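Local atomic coordinates of metallo-beta-lactamase 1 (Acinetobacter baumannii, PDB entry 5MMD), a protein that probably hydrolyses the beta-lactam ring of antibiotics to a substituted beta-amino acid, using zinc ions as cofactor and so contributing to antibiotic resistance. Residues A[128-140]-A[146-160]. Sequence-based numbering, arbitrary orientation.
Sequences DGFLEVYYPGGGH and VVWIPSSKILYGGCF. With ZN (zinc ion), chain E; ZN (zinc ion), chain C.
Trp148 N donates to Glu132 O at 2.6 Å, almost linearly (178° at the hydrogen), and with its return bond from Glu132 N it closes an antiparallel pair in the beta hairpin of strands 131-134 and 146-149, within the metallo-beta-lactamase αβ/βα sandwich. The second such pair joins Tyr134 N to Val146 O and Val146 N to Tyr134 O, both at 3.0 Å. Between them sits the non-hydrogen-bonded pair Val133–Val147. On the face bearing Glu132 and Trp148, the two side chains run side by side, OE1 of Glu132 reaching the edge of the indole at CD1 (3.4 Å), with carboxylate and ring planes 46° apart. Leu131 CD2 lies 4.0 Å from Ile149 CG1, and these side chains touch Ile48 and Val39, respectively, of the seven-stranded sheet. Beyond the hairpin, Pro136 CG makes a CH-pi contact over the Phe160 ring face; Trp180 also stacks on this ring. The segments then converge on the dinuclear zinc site, completed by His78 and His80 at one zinc and Asp82 and His201 at the other. With CG anti to the backbone N (chi1 172°), His140 extends its imidazole alongside Cys159, whose CB covers one face 3.6 Å from the centroid. Water 2 bridges the zincs that His140 NE2 (1.9 Å) and Cys159 SG (2.4 Å) bind.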
# COMPACT_ATOMS: atom_id res chain seq x y z
N ASP A 128 14.65 2.09 10.82
CA ASP A 128 15.09 3.06 11.84
C ASP A 128 14.13 4.23 11.96
O ASP A 128 14.54 5.40 12.15
CB ASP A 128 16.47 3.59 11.54
CG ASP A 128 17.52 2.51 11.48
OD1 ASP A 128 17.36 1.47 12.14
OD2 ASP A 128 18.53 2.72 10.80
N GLY A 129 12.85 3.90 11.85
CA GLY A 129 11.78 4.84 12.09
C GLY A 129 11.53 5.74 10.89
O GLY A 129 10.69 6.63 10.93
N PHE A 130 12.23 5.49 9.79
CA PHE A 130 11.99 6.27 8.56
C PHE A 130 10.58 6.02 8.04
O PHE A 130 9.97 6.92 7.44
CB PHE A 130 13.03 5.95 7.49
CG PHE A 130 13.23 7.06 6.48
CD1 PHE A 130 12.66 6.97 5.22
CD2 PHE A 130 13.98 8.18 6.79
CE1 PHE A 130 12.83 7.98 4.29
CE2 PHE A 130 14.17 9.19 5.85
CZ PHE A 130 13.58 9.09 4.60
N LEU A 131 10.04 4.82 8.27
CA LEU A 131 8.64 4.51 7.94
C LEU A 131 7.85 4.25 9.21
O LEU A 131 8.30 3.50 10.10
CB LEU A 131 8.54 3.29 7.01
CG LEU A 131 9.38 3.34 5.74
CD1 LEU A 131 9.26 1.99 5.00
CD2 LEU A 131 8.92 4.50 4.82
N GLU A 132 6.68 4.87 9.33
CA GLU A 132 5.81 4.60 10.45
C GLU A 132 4.56 3.98 9.84
O GLU A 132 3.98 4.51 8.85
CB GLU A 132 5.48 5.85 11.24
CG GLU A 132 6.74 6.58 11.74
CD GLU A 132 6.42 7.81 12.59
OE1 GLU A 132 5.29 8.34 12.54
OE2 GLU A 132 7.31 8.21 13.36
N VAL A 133 4.19 2.85 10.41
CA VAL A 133 3.03 2.07 9.97
C VAL A 133 1.90 2.26 10.96
O VAL A 133 2.12 2.30 12.16
CB VAL A 133 3.37 0.60 9.81
CG1 VAL A 133 2.18 -0.21 9.21
CG2 VAL A 133 4.59 0.45 8.96
N TYR A 134 0.68 2.39 10.44
CA TYR A 134 -0.49 2.62 11.26
C TYR A 134 -1.71 1.86 10.76
O TYR A 134 -2.05 1.91 9.57
CB TYR A 134 -0.83 4.09 11.31
CG TYR A 134 -2.14 4.48 11.99
CD1 TYR A 134 -2.39 4.16 13.29
CD2 TYR A 134 -3.11 5.22 11.30
CE1 TYR A 134 -3.57 4.52 13.92
CE2 TYR A 134 -4.29 5.60 11.92
CZ TYR A 134 -4.51 5.25 13.25
OH TYR A 134 -5.67 5.60 13.92
N TYR A 135 -2.40 1.21 11.68
CA TYR A 135 -3.70 0.63 11.39
C TYR A 135 -4.85 1.55 11.81
O TYR A 135 -5.09 1.75 13.01
CB TYR A 135 -3.82 -0.71 12.10
CG TYR A 135 -5.15 -1.39 11.93
CD1 TYR A 135 -5.56 -1.88 10.69
CD2 TYR A 135 -5.99 -1.59 13.02
CE1 TYR A 135 -6.78 -2.54 10.54
CE2 TYR A 135 -7.22 -2.25 12.87
CZ TYR A 135 -7.60 -2.70 11.62
OH TYR A 135 -8.79 -3.36 11.49
N PRO A 136 -5.56 2.12 10.84
CA PRO A 136 -6.64 3.05 11.15
C PRO A 136 -7.95 2.36 11.50
O PRO A 136 -8.84 3.00 12.03
CB PRO A 136 -6.78 3.87 9.85
CG PRO A 136 -6.41 2.89 8.75
CD PRO A 136 -5.33 2.00 9.38
N GLY A 137 -8.02 1.06 11.28
CA GLY A 137 -9.27 0.34 11.48
C GLY A 137 -9.72 -0.11 10.10
O GLY A 137 -9.07 0.19 9.10
N GLY A 138 -10.84 -0.84 10.04
CA GLY A 138 -11.24 -1.44 8.78
C GLY A 138 -11.73 -0.42 7.78
O GLY A 138 -12.19 0.64 8.20
N GLY A 139 -11.65 -0.75 6.49
CA GLY A 139 -12.14 0.12 5.41
C GLY A 139 -12.29 -0.70 4.14
O GLY A 139 -13.20 -1.49 4.02
N HIS A 140 -11.35 -0.50 3.22
CA HIS A 140 -11.21 -1.34 2.05
C HIS A 140 -11.24 -2.83 2.44
O HIS A 140 -11.88 -3.63 1.75
CB HIS A 140 -9.93 -1.00 1.34
CG HIS A 140 -9.57 -1.92 0.23
ND1 HIS A 140 -10.27 -1.98 -0.95
CD2 HIS A 140 -8.58 -2.85 0.14
CE1 HIS A 140 -9.72 -2.91 -1.73
NE2 HIS A 140 -8.69 -3.45 -1.09
N VAL A 146 -1.81 1.87 6.59
CA VAL A 146 -1.16 3.02 5.94
C VAL A 146 0.25 3.20 6.42
O VAL A 146 0.61 2.73 7.50
CB VAL A 146 -1.91 4.33 6.14
CG1 VAL A 146 -3.38 4.19 5.69
CG2 VAL A 146 -1.83 4.81 7.56
N VAL A 147 1.08 3.86 5.60
CA VAL A 147 2.48 4.05 5.93
C VAL A 147 2.88 5.49 5.74
O VAL A 147 2.69 6.06 4.66
CB VAL A 147 3.38 3.17 5.06
CG1 VAL A 147 4.81 3.33 5.44
CG2 VAL A 147 2.94 1.68 5.17
N TRP A 148 3.42 6.06 6.81
CA TRP A 148 3.76 7.47 6.91
C TRP A 148 5.25 7.63 6.82
O TRP A 148 6.00 6.89 7.47
CB TRP A 148 3.23 8.03 8.20
CG TRP A 148 3.54 9.45 8.58
CD1 TRP A 148 4.26 9.85 9.67
CD2 TRP A 148 3.08 10.65 7.94
NE1 TRP A 148 4.28 11.23 9.75
CE2 TRP A 148 3.57 11.74 8.69
CE3 TRP A 148 2.30 10.91 6.81
CZ2 TRP A 148 3.32 13.07 8.35
CZ3 TRP A 148 2.06 12.24 6.46
CH2 TRP A 148 2.54 13.30 7.25
N ILE A 149 5.67 8.59 6.00
CA ILE A 149 7.07 8.95 5.89
C ILE A 149 7.24 10.32 6.56
O ILE A 149 7.01 11.35 5.92
CB ILE A 149 7.53 9.02 4.45
CG1 ILE A 149 6.95 7.84 3.66
CG2 ILE A 149 9.07 9.06 4.39
CD1 ILE A 149 7.37 7.82 2.23
N PRO A 150 7.63 10.34 7.83
CA PRO A 150 7.51 11.60 8.57
C PRO A 150 8.44 12.68 8.02
O PRO A 150 8.15 13.88 8.03
CB PRO A 150 7.87 11.19 10.01
CG PRO A 150 8.48 9.84 9.94
CD PRO A 150 8.00 9.20 8.70
N SER A 151 9.56 12.24 7.48
CA SER A 151 10.54 13.19 7.05
C SER A 151 10.07 14.00 5.83
O SER A 151 10.42 15.18 5.72
CB SER A 151 11.85 12.49 6.73
OG SER A 151 11.61 11.49 5.78
N SER A 152 9.29 13.39 4.93
CA SER A 152 8.76 14.12 3.79
C SER A 152 7.24 14.36 3.87
O SER A 152 6.66 14.91 2.94
CB SER A 152 9.12 13.40 2.48
OG SER A 152 8.91 12.01 2.62
N LYS A 153 6.63 13.98 4.99
CA LYS A 153 5.18 14.12 5.20
C LYS A 153 4.35 13.52 4.03
O LYS A 153 3.35 14.09 3.57
CB LYS A 153 4.83 15.59 5.46
CG LYS A 153 5.45 16.12 6.75
CD LYS A 153 4.72 17.33 7.32
CE LYS A 153 5.42 17.92 8.54
NZ LYS A 153 5.72 16.91 9.58
N ILE A 154 4.79 12.34 3.58
CA ILE A 154 4.11 11.56 2.54
C ILE A 154 3.35 10.43 3.22
O ILE A 154 3.91 9.68 4.04
CB ILE A 154 5.12 11.02 1.49
CG1 ILE A 154 5.73 12.21 0.72
CG2 ILE A 154 4.45 9.99 0.55
CD1 ILE A 154 6.95 11.91 -0.17
N LEU A 155 2.06 10.34 2.94
CA LEU A 155 1.26 9.23 3.44
C LEU A 155 0.90 8.27 2.30
O LEU A 155 0.26 8.65 1.33
CB LEU A 155 -0.01 9.73 4.12
CG LEU A 155 -0.84 8.58 4.73
CD1 LEU A 155 -0.11 7.89 5.93
CD2 LEU A 155 -2.20 9.11 5.19
N TYR A 156 1.36 7.02 2.42
CA TYR A 156 0.90 5.98 1.53
C TYR A 156 -0.38 5.37 2.11
O TYR A 156 -0.36 4.69 3.13
CB TYR A 156 1.94 4.89 1.32
CG TYR A 156 1.40 3.78 0.45
CD1 TYR A 156 1.27 3.94 -0.94
CD2 TYR A 156 0.97 2.58 1.01
CE1 TYR A 156 0.77 2.92 -1.75
CE2 TYR A 156 0.44 1.57 0.22
CZ TYR A 156 0.35 1.73 -1.16
OH TYR A 156 -0.17 0.70 -1.90
N GLY A 157 -1.50 5.65 1.46
CA GLY A 157 -2.80 5.24 1.94
C GLY A 157 -3.15 3.82 1.56
O GLY A 157 -3.99 3.19 2.21
N GLY A 158 -2.53 3.30 0.51
CA GLY A 158 -2.96 2.04 -0.04
C GLY A 158 -4.43 2.07 -0.41
O GLY A 158 -5.03 3.13 -0.61
N CYS A 159 -5.03 0.90 -0.53
CA CYS A 159 -6.37 0.86 -1.11
C CYS A 159 -7.40 1.32 -0.12
O CYS A 159 -8.56 1.43 -0.48
CB CYS A 159 -6.65 -0.52 -1.64
SG CYS A 159 -5.34 -0.98 -2.76
N PHE A 160 -6.97 1.61 1.10
CA PHE A 160 -7.78 2.26 2.11
C PHE A 160 -8.16 3.68 1.69
O PHE A 160 -9.14 4.26 2.22
CB PHE A 160 -7.02 2.31 3.45
CG PHE A 160 -7.73 3.05 4.54
CD1 PHE A 160 -8.84 2.50 5.15
CD2 PHE A 160 -7.28 4.30 4.99
CE1 PHE A 160 -9.51 3.17 6.17
CE2 PHE A 160 -7.94 4.96 6.01
CZ PHE A 160 -9.07 4.39 6.60
ZN ZN E . -7.46 -4.68 -1.90
ZN ZN C . -5.99 -2.66 -4.29
O HOH W 1 10.99 9.62 7.34
O HOH W 2 -7.04 -4.30 -3.61